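PDB 5ZFG: glutathione S-transferase from Bombyx mori, which probably catalyses the conjugation of glutathione to electrophilic compounds and metabolises the organophosphate insecticide diazinon in the silkworm. Local coordinates for residues Arg92-His97 against Tyr150-His155. Sequence-based numbering, arbitrary orientation.
Sequences RAIVNH and YAAANH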
loop_
_atom_site.group_PDB
_atom_site.type_symbol
_atom_site.label_atom_id
_atom_site.label_comp_id
_atom_site.label_asym_id
_atom_site.label_seq_id
_atom_site.Cartn_x
_atom_site.Cartn_y
_atom_site.Cartn_z
ATOM N N ARG B 92 -5.685 -3.482 13.969
ATOM C CA ARG B 92 -5.873 -3.402 12.524
ATOM C C ARG B 92 -4.790 -2.549 11.874
ATOM O O ARG B 92 -4.323 -2.864 10.767
ATOM C CB ARG B 92 -7.260 -2.846 12.206
ATOM C CG ARG B 92 -7.501 -2.606 10.717
ATOM C CD ARG B 92 -8.991 -2.611 10.396
ATOM N NE ARG B 92 -9.575 -3.940 10.550
ATOM C CZ ARG B 92 -10.550 -4.422 9.790
ATOM N NH1 ARG B 92 -11.013 -5.645 10.006
ATOM N NH2 ARG B 92 -11.061 -3.689 8.813
ATOM N N ALA B 93 -4.369 -1.475 12.552
ATOM C CA ALA B 93 -3.308 -0.619 12.019
ATOM C C ALA B 93 -1.992 -1.371 11.869
ATOM O O ALA B 93 -1.239 -1.126 10.916
ATOM C CB ALA B 93 -3.121 0.594 12.913
ATOM N N ILE B 94 -1.676 -2.268 12.810
ATOM C CA ILE B 94 -0.447 -3.053 12.678
ATOM C C ILE B 94 -0.513 -3.925 11.427
ATOM O O ILE B 94 0.461 -4.015 10.664
ATOM C CB ILE B 94 -0.179 -3.891 13.945
ATOM C CG1 ILE B 94 -0.081 -2.987 15.191
ATOM C CG2 ILE B 94 1.140 -4.686 13.789
ATOM C CD1 ILE B 94 -0.136 -3.756 16.511
ATOM N N VAL B 95 -1.666 -4.563 11.186
ATOM C CA VAL B 95 -1.848 -5.331 9.954
ATOM C C VAL B 95 -1.698 -4.431 8.734
ATOM O O VAL B 95 -0.952 -4.756 7.798
ATOM C CB VAL B 95 -3.208 -6.052 9.946
ATOM C CG1 VAL B 95 -3.445 -6.718 8.562
ATOM C CG2 VAL B 95 -3.259 -7.096 11.067
ATOM N N ASN B 96 -2.418 -3.299 8.716
ATOM C CA ASN B 96 -2.339 -2.388 7.577
ATOM C C ASN B 96 -0.915 -1.920 7.350
ATOM O O ASN B 96 -0.463 -1.833 6.202
ATOM C CB ASN B 96 -3.254 -1.183 7.782
ATOM C CG ASN B 96 -4.728 -1.528 7.639
ATOM O OD1 ASN B 96 -5.104 -2.577 7.093
ATOM N ND2 ASN B 96 -5.579 -0.641 8.144
ATOM N N HIS B 97 -0.190 -1.631 8.432
ATOM C CA HIS B 97 1.193 -1.202 8.280
ATOM C C HIS B 97 2.033 -2.282 7.613
ATOM O O HIS B 97 2.799 -2.014 6.677
ATOM C CB HIS B 97 1.825 -0.867 9.624
ATOM C CG HIS B 97 3.290 -0.632 9.478
ATOM N ND1 HIS B 97 4.210 -1.656 9.508
ATOM C CD2 HIS B 97 3.978 0.485 9.141
ATOM C CE1 HIS B 97 5.412 -1.171 9.245
ATOM N NE2 HIS B 97 5.298 0.127 9.023
ATOM N N TYR B 150 3.750 -13.978 15.026
ATOM C CA TYR B 150 3.416 -13.658 13.643
ATOM C C TYR B 150 3.688 -12.175 13.376
ATOM O O TYR B 150 4.073 -11.415 14.276
ATOM C CB TYR B 150 1.961 -14.019 13.344
ATOM C CG TYR B 150 1.675 -15.505 13.388
ATOM C CD1 TYR B 150 1.922 -16.314 12.288
ATOM C CD2 TYR B 150 1.154 -16.095 14.535
ATOM C CE1 TYR B 150 1.648 -17.688 12.326
ATOM C CE2 TYR B 150 0.874 -17.458 14.585
ATOM C CZ TYR B 150 1.125 -18.247 13.480
ATOM O OH TYR B 150 0.850 -19.597 13.536
ATOM N N ALA B 151 3.468 -11.760 12.120
ATOM C CA ALA B 151 3.935 -10.440 11.680
ATOM C C ALA B 151 3.202 -9.289 12.358
ATOM O O ALA B 151 3.793 -8.222 12.566
ATOM C CB ALA B 151 3.806 -10.314 10.165
ATOM N N ALA B 152 1.930 -9.456 12.687
ATOM C CA ALA B 152 1.156 -8.360 13.260
ATOM C C ALA B 152 0.508 -8.702 14.593
ATOM O O ALA B 152 -0.125 -7.830 15.200
ATOM C CB ALA B 152 0.069 -7.897 12.274
ATOM N N ALA B 153 0.626 -9.937 15.052
ATOM C CA ALA B 153 -0.079 -10.370 16.250
ATOM C C ALA B 153 0.495 -11.718 16.653
ATOM O O ALA B 153 1.394 -12.251 15.996
ATOM C CB ALA B 153 -1.590 -10.445 16.019
ATOM N N ASN B 154 -0.021 -12.260 17.759
ATOM C CA ASN B 154 0.336 -13.607 18.179
ATOM C C ASN B 154 -0.483 -14.668 17.474
ATOM O O ASN B 154 -0.421 -15.840 17.864
ATOM C CB ASN B 154 0.183 -13.743 19.692
ATOM C CG ASN B 154 1.439 -13.354 20.423
ATOM O OD1 ASN B 154 2.555 -13.612 19.945
ATOM N ND2 ASN B 154 1.279 -12.726 21.582
ATOM N N HIS B 155 -1.248 -14.273 16.457
ATOM C CA HIS B 155 -1.970 -15.184 15.587
ATOM C C HIS B 155 -1.777 -14.734 14.144
ATOM O O HIS B 155 -1.392 -13.589 13.877
ATOM C CB HIS B 155 -3.463 -15.228 15.931
ATOM C CG HIS B 155 -4.153 -13.914 15.763
ATOM N ND1 HIS B 155 -4.310 -13.017 16.796
ATOM C CD2 HIS B 155 -4.720 -13.339 14.676
ATOM C CE1 HIS B 155 -4.947 -11.947 16.355
ATOM N NE2 HIS B 155 -5.208 -12.118 15.072
#
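Val95 and Ala152 bring the two backbones closest, with 5.4 Å between Val95 CA and Ala152 CA. Residues 92-97 form an early part of helix 89-114 in the all-helical C-terminal domain of the glutathione transferase fold; 150-155 belong to the loop leading from helix 126-146 to helix 160-172. Two criteria identify a type I beta turn at 150-153: Tyr150 CA lies 5.5 Å from Ala153 CA, and Ala151 is close to type I values while Ala152 departs mainly in phi (-125°). A hydrogen bond from Tyr150 N to Ala153 O, 3.1 Å long, draws the ends of the turn together; it runs opposite to the classical closing bond.

No hydrogen bond joins turn and helix, so the packing is apolar. The methyl of Ala152 projects toward the helix and meets branches of two consecutive residues, Val95 CG2 at 3.6 Å from Ala152 CB and Ile94 CG2 at 3.7 Å from the same carbon. Seen from Ala152 CB, these methyls are about 102° apart, which places the alanine across the groove between the two side chains. A chi1 of 173° in Val95 sets CG2 beside the backbone N, on the side where Ala152 CB lies.

Thr157 also packs against both Val95 and Ala152, while Asp160 OD1 accepts a hydrogen bond from Ala151 N, tying the turn to the start of the following helix. Elsewhere on helix 89-114, His97 NE2 bonds to Gln51 of the second subunit, so the helix joins this loop and the dimer interface. Ile94 CG2 also rests 3.7 Å from Ala152 O, a van der Waals approach.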